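Local coordinates for protein transcriptional regulator, TetR family (Marinobacter aquaeolei, PDB 3NNR) that probably binds DNA as a homodimeric, all-helical transcriptional regulator of the TetR family, at residues 13-18 / 93-98; 5-10 / 43-48; 186-191 / 208-213. All blocks are in the same frame, centred on the assembly; numbering follows the deposited sequence.

Contact 1 (13-18 / 93-98). With SO4 (sulfate ion), chain D.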
loop_
_atom_site.group_PDB
_atom_site.type_symbol
_atom_site.label_atom_id
_atom_site.label_comp_id
_atom_site.label_asym_id
_atom_site.label_seq_id
_atom_site.Cartn_x
_atom_site.Cartn_y
_atom_site.Cartn_z
ATOM N N SER A 13 -25.035 -5.820 6.482
ATOM C CA SER A 13 -24.580 -7.193 6.631
ATOM C C SER A 13 -23.533 -7.604 5.600
ATOM O O SER A 13 -22.600 -8.329 5.936
ATOM C CB SER A 13 -25.743 -8.178 6.599
ATOM O OG SER A 13 -26.497 -8.081 7.783
ATOM N N SER A 14 -23.686 -7.161 4.360
ATOM C CA SER A 14 -22.686 -7.457 3.326
ATOM C C SER A 14 -21.342 -6.874 3.721
ATOM O O SER A 14 -20.321 -7.575 3.638
ATOM C CB SER A 14 -23.098 -6.923 1.987
ATOM O OG SER A 14 -24.240 -7.602 1.572
ATOM N N LEU A 15 -21.338 -5.622 4.176
ATOM C CA LEU A 15 -20.110 -4.972 4.671
ATOM C C LEU A 15 -19.423 -5.794 5.792
ATOM O O LEU A 15 -18.205 -5.981 5.754
ATOM C CB LEU A 15 -20.419 -3.539 5.154
ATOM C CG LEU A 15 -19.292 -2.702 5.788
ATOM C CD1 LEU A 15 -18.195 -2.419 4.785
ATOM C CD2 LEU A 15 -19.881 -1.418 6.386
ATOM N N GLU A 16 -20.222 -6.295 6.745
ATOM C CA GLU A 16 -19.742 -7.106 7.895
ATOM C C GLU A 16 -19.094 -8.402 7.417
ATOM O O GLU A 16 -18.006 -8.768 7.873
ATOM C CB GLU A 16 -20.891 -7.471 8.868
ATOM C CG GLU A 16 -20.455 -8.213 10.168
ATOM C CD GLU A 16 -21.586 -8.975 10.857
ATOM O OE1 GLU A 16 -22.759 -8.546 10.783
ATOM O OE2 GLU A 16 -21.286 -10.015 11.482
ATOM N N LEU A 17 -19.786 -9.105 6.513
ATOM C CA LEU A 17 -19.292 -10.380 5.959
ATOM C C LEU A 17 -18.046 -10.132 5.088
ATOM O O LEU A 17 -17.060 -10.822 5.257
ATOM C CB LEU A 17 -20.393 -11.117 5.199
ATOM C CG LEU A 17 -21.554 -11.689 6.031
ATOM C CD1 LEU A 17 -22.681 -12.034 5.126
ATOM C CD2 LEU A 17 -21.158 -12.916 6.882
ATOM N N PHE A 18 -18.054 -9.101 4.234
ATOM C CA PHE A 18 -16.877 -8.774 3.433
ATOM C C PHE A 18 -15.653 -8.445 4.309
ATOM O O PHE A 18 -14.606 -8.970 4.046
ATOM C CB PHE A 18 -17.100 -7.640 2.406
ATOM C CG PHE A 18 -18.180 -7.907 1.358
ATOM C CD1 PHE A 18 -18.567 -9.198 0.969
ATOM C CD2 PHE A 18 -18.747 -6.827 0.679
ATOM C CE1 PHE A 18 -19.579 -9.389 -0.022
ATOM C CE2 PHE A 18 -19.736 -7.004 -0.316
ATOM C CZ PHE A 18 -20.143 -8.301 -0.662
ATOM N N TRP A 93 -10.600 1.425 8.402
ATOM C CA TRP A 93 -10.916 0.235 9.201
ATOM C C TRP A 93 -12.330 -0.234 8.887
ATOM O O TRP A 93 -12.549 -1.427 8.624
ATOM C CB TRP A 93 -10.774 0.451 10.731
ATOM C CG TRP A 93 -11.267 -0.738 11.530
ATOM C CD1 TRP A 93 -12.501 -0.894 12.141
ATOM C CD2 TRP A 93 -10.558 -1.960 11.754
ATOM N NE1 TRP A 93 -12.579 -2.138 12.743
ATOM C CE2 TRP A 93 -11.401 -2.808 12.521
ATOM C CE3 TRP A 93 -9.300 -2.422 11.376
ATOM C CZ2 TRP A 93 -11.006 -4.103 12.923
ATOM C CZ3 TRP A 93 -8.897 -3.720 11.777
ATOM C CH2 TRP A 93 -9.757 -4.541 12.545
ATOM N N SER A 94 -13.285 0.697 8.913
ATOM C CA SER A 94 -14.707 0.333 8.768
ATOM C C SER A 94 -15.044 -0.271 7.395
ATOM O O SER A 94 -16.005 -1.040 7.284
ATOM C CB SER A 94 -15.622 1.523 9.119
ATOM O OG SER A 94 -15.487 1.895 10.489
ATOM N N TYR A 95 -14.251 0.067 6.378
ATOM C CA TYR A 95 -14.444 -0.408 5.029
ATOM C C TYR A 95 -13.198 -1.191 4.588
ATOM O O TYR A 95 -12.874 -1.244 3.402
ATOM C CB TYR A 95 -14.739 0.802 4.128
ATOM C CG TYR A 95 -16.091 1.418 4.415
ATOM C CD1 TYR A 95 -16.278 2.259 5.516
ATOM C CD2 TYR A 95 -17.202 1.162 3.591
ATOM C CE1 TYR A 95 -17.524 2.822 5.821
ATOM C CE2 TYR A 95 -18.488 1.741 3.884
ATOM C CZ TYR A 95 -18.633 2.577 5.009
ATOM O OH TYR A 95 -19.863 3.170 5.359
ATOM N N ARG A 96 -12.553 -1.877 5.542
ATOM C CA ARG A 96 -11.292 -2.592 5.282
ATOM C C ARG A 96 -11.338 -3.582 4.119
ATOM O O ARG A 96 -10.296 -3.810 3.489
ATOM C CB ARG A 96 -10.693 -3.246 6.568
ATOM C CG ARG A 96 -11.310 -4.574 6.975
ATOM C CD ARG A 96 -11.102 -4.950 8.462
ATOM N NE ARG A 96 -12.131 -4.262 9.225
ATOM C CZ ARG A 96 -13.057 -4.810 10.008
ATOM N NH1 ARG A 96 -13.080 -6.110 10.292
ATOM N NH2 ARG A 96 -13.941 -4.008 10.590
ATOM N N PHE A 97 -12.509 -4.155 3.847
ATOM C CA PHE A 97 -12.687 -5.125 2.730
ATOM C C PHE A 97 -12.337 -4.526 1.356
ATOM O O PHE A 97 -11.880 -5.235 0.464
ATOM C CB PHE A 97 -14.132 -5.678 2.662
ATOM C CG PHE A 97 -15.058 -4.828 1.828
ATOM C CD1 PHE A 97 -15.622 -3.684 2.341
ATOM C CD2 PHE A 97 -15.290 -5.141 0.472
ATOM C CE1 PHE A 97 -16.450 -2.863 1.551
ATOM C CE2 PHE A 97 -16.079 -4.333 -0.320
ATOM C CZ PHE A 97 -16.664 -3.180 0.218
ATOM N N PHE A 98 -12.570 -3.231 1.200
ATOM C CA PHE A 98 -12.391 -2.549 -0.077
ATOM C C PHE A 98 -10.932 -2.508 -0.536
ATOM O O PHE A 98 -10.602 -3.047 -1.593
ATOM C CB PHE A 98 -13.008 -1.162 0.004
ATOM C CG PHE A 98 -13.083 -0.457 -1.295
ATOM C CD1 PHE A 98 -14.081 -0.763 -2.193
ATOM C CD2 PHE A 98 -12.185 0.553 -1.606
ATOM C CE1 PHE A 98 -14.162 -0.107 -3.405
ATOM C CE2 PHE A 98 -12.260 1.217 -2.809
ATOM C CZ PHE A 98 -13.245 0.881 -3.715
HETATM S S SO4 D . -10.256 -8.835 10.168
HETATM O O1 SO4 D . -9.394 -8.766 11.353
HETATM O O2 SO4 D . -10.165 -10.088 9.372
HETATM O O3 SO4 D . -11.644 -8.711 10.656
HETATM O O4 SO4 D . -9.748 -7.721 9.374
#
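Leu15 and Phe18, on helix 6-21, meet Ser94, Tyr95 and Phe97 at the break between helix 78-94 and helix 96-100. The contact joins the predicted N-terminal DNA-binding domain of the TetR fold to its helical C-terminal body, and it illustrates how such a joint can combine a few apolar side chains with a bridging asparagine. Two sets of apolar contacts carry it. In the first, Leu15 has CG anti to the backbone N (chi1 177°), and its CD1 methyl reaches into the break, 3.7 Å from Phe97 CE1 and 3.9 Å from Tyr95 CD2. In the second, Phe18 and Phe97 lie side by side and point the same way, Phe18 CB packing 3.5 Å from Phe97 CG. Their rings meet obliquely, with planes 42° apart and centroids 5.3 Å apart. Phe18 CD2 lies toward the rim of one face of the Phe97 ring, while Phe98 CB sits over the centre of the opposite face.

The polar groups are settled mainly by neighbours. Ser94 O, against which Leu15 CD1 packs at 3.6 Å, accepts a hydrogen bond from Asn19 ND2, and Asn19 OD1 receives Phe97 N. The Asn19 amide thus ties helix 6-21 to both sides of the break. Arg96 lays its guanidinium over a face of the Trp93 indole and sends a weak bond from NH1 to O3 of a sulfate ion, probably from the crystallisation liquor. Trp93 O takes two donors from opposite faces of its plane: Arg96 N at 3.1 Å, and Arg96 NE at 2.9 Å in a fairly straight bond (164°).

Contact 2 (5-10 / 43-48)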
loop_
_atom_site.group_PDB
_atom_site.type_symbol
_atom_site.label_atom_id
_atom_site.label_comp_id
_atom_site.label_asym_id
_atom_site.label_seq_id
_atom_site.Cartn_x
_atom_site.Cartn_y
_atom_site.Cartn_z
ATOM N N LYS A 5 -34.761 -0.610 6.871
ATOM C CA LYS A 5 -35.383 -1.291 5.711
ATOM C C LYS A 5 -34.497 -2.474 5.281
ATOM O O LYS A 5 -33.279 -2.466 5.466
ATOM C CB LYS A 5 -35.728 -0.317 4.555
ATOM C CG LYS A 5 -37.049 -0.687 3.801
ATOM C CD LYS A 5 -36.876 -1.660 2.622
ATOM C CE LYS A 5 -38.083 -2.572 2.476
ATOM N NZ LYS A 5 -39.356 -1.821 2.475
ATOM N N THR A 6 -35.147 -3.525 4.768
ATOM C CA THR A 6 -34.495 -4.772 4.309
ATOM C C THR A 6 -33.213 -4.507 3.488
ATOM O O THR A 6 -32.207 -5.167 3.683
ATOM C CB THR A 6 -35.473 -5.643 3.450
ATOM O OG1 THR A 6 -36.642 -5.974 4.212
ATOM C CG2 THR A 6 -34.824 -6.933 2.979
ATOM N N ARG A 7 -33.297 -3.541 2.579
ATOM C CA ARG A 7 -32.194 -3.092 1.738
ATOM C C ARG A 7 -30.991 -2.595 2.550
ATOM O O ARG A 7 -29.835 -2.885 2.216
ATOM C CB ARG A 7 -32.686 -1.925 0.872
ATOM C CG ARG A 7 -31.684 -1.378 -0.134
ATOM C CD ARG A 7 -32.069 -0.014 -0.648
ATOM N NE ARG A 7 -31.064 0.414 -1.620
ATOM C CZ ARG A 7 -31.008 -0.011 -2.897
ATOM N NH1 ARG A 7 -31.893 -0.898 -3.416
ATOM N NH2 ARG A 7 -30.047 0.448 -3.685
ATOM N N ASP A 8 -31.264 -1.786 3.569
ATOM C CA ASP A 8 -30.191 -1.225 4.412
ATOM C C ASP A 8 -29.495 -2.332 5.231
ATOM O O ASP A 8 -28.289 -2.261 5.422
ATOM C CB ASP A 8 -30.710 -0.070 5.276
ATOM C CG ASP A 8 -31.097 1.166 4.452
ATOM O OD1 ASP A 8 -30.359 1.547 3.502
ATOM O OD2 ASP A 8 -32.135 1.778 4.780
ATOM N N LYS A 9 -30.255 -3.339 5.673
ATOM C CA LYS A 9 -29.701 -4.506 6.336
ATOM C C LYS A 9 -28.763 -5.220 5.370
ATOM O O LYS A 9 -27.625 -5.567 5.753
ATOM C CB LYS A 9 -30.767 -5.506 6.810
ATOM C CG LYS A 9 -31.597 -5.120 8.027
ATOM C CD LYS A 9 -32.579 -6.277 8.388
ATOM C CE LYS A 9 -33.457 -5.948 9.607
ATOM N NZ LYS A 9 -34.547 -6.960 9.833
ATOM N N ILE A 10 -29.218 -5.412 4.124
ATOM C CA ILE A 10 -28.404 -6.083 3.124
ATOM C C ILE A 10 -27.045 -5.390 2.965
ATOM O O ILE A 10 -26.034 -6.083 2.908
ATOM C CB ILE A 10 -29.095 -6.222 1.726
ATOM C CG1 ILE A 10 -30.334 -7.121 1.793
ATOM C CG2 ILE A 10 -28.108 -6.846 0.700
ATOM C CD1 ILE A 10 -31.281 -6.905 0.648
ATOM N N TYR A 43 -32.292 -10.598 -4.577
ATOM C CA TYR A 43 -32.265 -10.214 -5.982
ATOM C C TYR A 43 -33.142 -8.980 -6.292
ATOM O O TYR A 43 -32.755 -8.165 -7.132
ATOM C CB TYR A 43 -32.605 -11.416 -6.871
ATOM C CG TYR A 43 -32.448 -11.167 -8.371
ATOM C CD1 TYR A 43 -31.210 -11.280 -9.005
ATOM C CD2 TYR A 43 -33.546 -10.844 -9.154
ATOM C CE1 TYR A 43 -31.083 -11.045 -10.392
ATOM C CE2 TYR A 43 -33.429 -10.611 -10.522
ATOM C CZ TYR A 43 -32.202 -10.716 -11.135
ATOM O OH TYR A 43 -32.119 -10.474 -12.478
ATOM N N TYR A 44 -34.282 -8.820 -5.604
ATOM C CA TYR A 44 -35.178 -7.663 -5.786
ATOM C C TYR A 44 -34.466 -6.332 -5.543
ATOM O O TYR A 44 -34.682 -5.354 -6.269
ATOM C CB TYR A 44 -36.396 -7.759 -4.852
ATOM C CG TYR A 44 -37.397 -6.589 -4.909
ATOM C CD1 TYR A 44 -38.116 -6.302 -6.065
ATOM C CD2 TYR A 44 -37.670 -5.801 -3.767
ATOM C CE1 TYR A 44 -39.071 -5.205 -6.098
ATOM C CE2 TYR A 44 -38.619 -4.719 -3.796
ATOM C CZ TYR A 44 -39.307 -4.432 -4.956
ATOM O OH TYR A 44 -40.218 -3.383 -4.974
ATOM N N HIS A 45 -33.652 -6.328 -4.488
ATOM C CA HIS A 45 -32.882 -5.171 -4.061
ATOM C C HIS A 45 -31.571 -5.054 -4.853
ATOM O O HIS A 45 -31.196 -3.945 -5.194
ATOM C CB HIS A 45 -32.628 -5.240 -2.530
ATOM C CG HIS A 45 -33.887 -5.174 -1.709
ATOM N ND1 HIS A 45 -34.585 -3.999 -1.520
ATOM C CD2 HIS A 45 -34.572 -6.132 -1.035
ATOM C CE1 HIS A 45 -35.655 -4.239 -0.778
ATOM N NE2 HIS A 45 -35.666 -5.523 -0.463
ATOM N N PHE A 46 -30.895 -6.176 -5.144
ATOM C CA PHE A 46 -29.590 -6.187 -5.846
ATOM C C PHE A 46 -29.403 -7.337 -6.825
ATOM O O PHE A 46 -29.257 -8.487 -6.409
ATOM C CB PHE A 46 -28.420 -6.243 -4.827
ATOM C CG PHE A 46 -28.371 -5.068 -3.898
ATOM C CD1 PHE A 46 -27.841 -3.852 -4.331
ATOM C CD2 PHE A 46 -28.883 -5.157 -2.605
ATOM C CE1 PHE A 46 -27.814 -2.740 -3.491
ATOM C CE2 PHE A 46 -28.867 -4.042 -1.745
ATOM C CZ PHE A 46 -28.318 -2.830 -2.191
ATOM N N ARG A 47 -29.317 -7.006 -8.115
ATOM C CA ARG A 47 -29.120 -7.980 -9.216
ATOM C C ARG A 47 -27.872 -8.847 -9.091
ATOM O O ARG A 47 -27.860 -9.955 -9.596
ATOM C CB ARG A 47 -29.129 -7.275 -10.595
ATOM N N ASN A 48 -26.830 -8.365 -8.414
ATOM C CA ASN A 48 -25.566 -9.142 -8.231
ATOM C C ASN A 48 -24.676 -8.520 -7.164
ATOM O O ASN A 48 -24.925 -7.392 -6.763
ATOM C CB ASN A 48 -24.791 -9.247 -9.564
ATOM C CG ASN A 48 -24.518 -7.864 -10.206
ATOM O OD1 ASN A 48 -23.922 -6.965 -9.591
ATOM N ND2 ASN A 48 -24.963 -7.699 -11.445
#
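Arg7 NH2 is held in a salt bridge by Glu55 OE1 of helix 49-67 while it rests 3.9 Å from Phe46 CE1, so that charge and ring together fix the end of the arginine. Phe46 presents CZ to one face of the guanidinium, over its centre and 4.0 Å from Arg7 CZ, the two planes 33° apart. An extended chain, with CG anti to the backbone N (chi1 -177°), carries the arginine past His45 on its way to this place.

His45 supplies the largest share of the contact. One face of its imidazole looks onto the Arg7 backbone, with Arg7 CB 3.7 Å from His45 ND1; Thr6 CG2 comes in obliquely, 3.8 Å from His45 NE2. Tyr44 CD2 lies over the centre of the opposite face. Ile10 CD1 also approaches the imidazole obliquely, 3.8 Å from His45 CD2, the two side chains crossing at about a right angle. The second branch of Ile10 serves a different partner, CG2 sitting 3.8 Å from Phe46 CD2. One isoleucine thereby spans two successive side chains at the end of helix 39-45.

This is packing within the predicted helix-turn-helix domain, where helix 39-45 would be the recognition helix, as in other TetR proteins. Helix 6-21 backs its C-terminal end. Ile10 also meets Leu35 of helix 28-35 and Ile52 of helix 49-67, and Phe46 reaches Ile52 as well, placing the contact where these four helices converge.

Contact 3 (186-191 / 208-213)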
loop_
_atom_site.group_PDB
_atom_site.type_symbol
_atom_site.label_atom_id
_atom_site.label_comp_id
_atom_site.label_asym_id
_atom_site.label_seq_id
_atom_site.Cartn_x
_atom_site.Cartn_y
_atom_site.Cartn_z
ATOM N N GLY A 186 -0.563 4.565 12.690
ATOM C CA GLY A 186 -0.096 5.012 11.375
ATOM C C GLY A 186 -0.044 6.529 11.217
ATOM O O GLY A 186 0.575 7.043 10.264
ATOM N N ILE A 187 -0.702 7.247 12.128
ATOM C CA ILE A 187 -0.629 8.707 12.201
ATOM C C ILE A 187 0.828 9.148 12.482
ATOM O O ILE A 187 1.288 10.129 11.905
ATOM C CB ILE A 187 -1.584 9.257 13.254
ATOM C CG1 ILE A 187 -3.038 9.069 12.795
ATOM C CG2 ILE A 187 -1.325 10.741 13.519
ATOM C CD1 ILE A 187 -4.035 9.505 13.837
ATOM N N TYR A 188 1.532 8.404 13.345
ATOM C CA TYR A 188 2.941 8.633 13.648
ATOM C C TYR A 188 3.764 8.641 12.350
ATOM O O TYR A 188 4.611 9.530 12.148
ATOM C CB TYR A 188 3.439 7.543 14.619
ATOM C CG TYR A 188 4.923 7.565 15.006
ATOM C CD1 TYR A 188 5.453 8.579 15.823
ATOM C CD2 TYR A 188 5.787 6.521 14.616
ATOM C CE1 TYR A 188 6.814 8.576 16.194
ATOM C CE2 TYR A 188 7.136 6.511 14.990
ATOM C CZ TYR A 188 7.648 7.542 15.773
ATOM O OH TYR A 188 8.988 7.520 16.128
ATOM N N GLN A 189 3.475 7.676 11.472
ATOM C CA GLN A 189 4.163 7.561 10.175
ATOM C C GLN A 189 3.837 8.708 9.211
ATOM O O GLN A 189 4.735 9.158 8.490
ATOM C CB GLN A 189 3.883 6.203 9.517
ATOM C CG GLN A 189 4.442 5.005 10.306
ATOM C CD GLN A 189 5.938 5.002 10.420
ATOM O OE1 GLN A 189 6.626 5.218 9.441
ATOM N NE2 GLN A 189 6.451 4.734 11.605
ATOM N N VAL A 190 2.580 9.158 9.184
ATOM C CA VAL A 190 2.179 10.303 8.348
ATOM C C VAL A 190 2.831 11.594 8.855
ATOM O O VAL A 190 3.355 12.377 8.064
ATOM C CB VAL A 190 0.646 10.493 8.266
ATOM C CG1 VAL A 190 0.327 11.753 7.511
ATOM C CG2 VAL A 190 -0.001 9.281 7.563
ATOM N N LEU A 191 2.825 11.795 10.170
ATOM C CA LEU A 191 3.425 12.997 10.756
ATOM C C LEU A 191 4.953 13.013 10.595
ATOM O O LEU A 191 5.557 14.084 10.540
ATOM C CB LEU A 191 2.956 13.200 12.205
ATOM C CG LEU A 191 1.448 13.477 12.370
ATOM C CD1 LEU A 191 1.050 13.459 13.817
ATOM C CD2 LEU A 191 1.017 14.807 11.761
ATOM N N ALA A 208 5.222 16.715 19.870
ATOM C CA ALA A 208 4.568 16.283 21.135
ATOM C C ALA A 208 3.308 15.483 20.842
ATOM O O ALA A 208 3.052 14.450 21.469
ATOM C CB ALA A 208 4.246 17.495 22.034
ATOM N N LEU A 209 2.547 15.982 19.869
ATOM C CA LEU A 209 1.339 15.339 19.364
ATOM C C LEU A 209 1.661 14.010 18.682
ATOM O O LEU A 209 0.970 13.008 18.912
ATOM C CB LEU A 209 0.651 16.270 18.350
ATOM C CG LEU A 209 -0.681 15.863 17.697
ATOM C CD1 LEU A 209 -1.812 15.631 18.732
ATOM C CD2 LEU A 209 -1.065 16.956 16.712
ATOM N N ARG A 210 2.694 14.029 17.823
ATOM C CA ARG A 210 3.179 12.839 17.097
ATOM C C ARG A 210 3.503 11.698 18.069
ATOM O O ARG A 210 3.034 10.575 17.870
ATOM C CB ARG A 210 4.381 13.203 16.199
ATOM C CG ARG A 210 5.106 12.033 15.528
ATOM C CD ARG A 210 6.055 12.526 14.433
ATOM N NE ARG A 210 6.916 11.450 13.933
ATOM C CZ ARG A 210 8.105 11.076 14.443
ATOM N NH1 ARG A 210 8.626 11.658 15.524
ATOM N NH2 ARG A 210 8.780 10.067 13.881
ATOM N N GLU A 211 4.250 12.019 19.128
ATOM C CA GLU A 211 4.583 11.050 20.190
ATOM C C GLU A 211 3.397 10.345 20.835
ATOM O O GLU A 211 3.499 9.148 21.143
ATOM C CB GLU A 211 5.438 11.698 21.291
ATOM C CG GLU A 211 6.857 11.940 20.871
ATOM C CD GLU A 211 7.593 10.644 20.633
ATOM O OE1 GLU A 211 7.780 9.881 21.613
ATOM O OE2 GLU A 211 7.947 10.382 19.456
ATOM N N LYS A 212 2.278 11.059 21.016
ATOM C CA LYS A 212 1.061 10.438 21.579
ATOM C C LYS A 212 0.538 9.274 20.711
ATOM O O LYS A 212 -0.207 8.463 21.221
ATOM C CB LYS A 212 -0.052 11.465 21.899
ATOM N N TYR A 213 0.949 9.163 19.441
ATOM C CA TYR A 213 0.536 8.042 18.548
ATOM C C TYR A 213 1.574 6.907 18.313
ATOM O O TYR A 213 1.365 6.101 17.419
ATOM C CB TYR A 213 0.106 8.616 17.186
ATOM C CG TYR A 213 -1.127 9.486 17.230
ATOM C CD1 TYR A 213 -2.404 8.914 17.262
ATOM C CD2 TYR A 213 -1.029 10.882 17.186
ATOM C CE1 TYR A 213 -3.563 9.715 17.277
ATOM C CE2 TYR A 213 -2.175 11.696 17.197
ATOM C CZ TYR A 213 -3.443 11.112 17.249
ATOM O OH TYR A 213 -4.576 11.914 17.272
#
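Tyr188 CE1 sits over the centre of one face of the Arg210 guanidinium, 3.3 Å from CZ, with ring and guanidinium planes only 21° apart; Tyr213, the other flat group, takes Ile187 on one face of its ring. These pairs close a helical hairpin in the C-terminal domain of the TetR fold, in which helix 200-211 folds back antiparallel on helix 186-194.

Arg210 makes its approach extended from CG to NE, with CG anti to the backbone N, and lines its length with partners. Its CG packs 3.5 Å from Tyr188 CD1, and CD lies 3.9 Å from Leu191 CB as the leucine and arginine slide past each other in opposite directions. At the charged end, NE gives Tyr188 O a weak, bent hydrogen bond of 3.5 Å (145°). The firmer polar partner is Thr192, whose OG1 bonds both to Arg210 NH2 and to Tyr188 O, linking the arginine to the carbonyl a second time. Arg210 is buried, packed against a tyrosine ring and helix backbone, and the Tyr188 carbonyl may help to stabilise its positive charge. Both Tyr188 and Arg210 also touch Ala150 of the second subunit, so the hairpin is part of the dimer contact.

Beyond the hairpin, Tyr213 OH is hydrogen-bonded to Glu86 on helix 78-94, which fixes the far end of the ring that Ile187 covers. Ile187 uses both branches on it: CD1 lies 3.5 Å from Tyr213 CE1, while CG2 makes a CH-pi contact, 3.9 Å from the ring centroid and 18° off the normal.

Overall arrangement
Taken together, the three contacts show how chemistry follows place in a helical regulator. Contacts 1 and 2 share helix 6-21 and are partly buried; contact 2 works inside the predicted DNA-binding domain, whereas contact 1 ties that domain to the body. Contact 1 is apolar across the interface, while contact 2 is carried by a histidine and an arginine among apolar groups. Contact 3 is buried, about 41 Å from contact 2 between centres. It alone has a hydrogen bond between its segments, a weak one, and it alone touches the second subunit. In contacts 2 and 3 an aromatic carbon of the partner segment lies against a guanidinium face; in contact 1 such a pair forms within one segment.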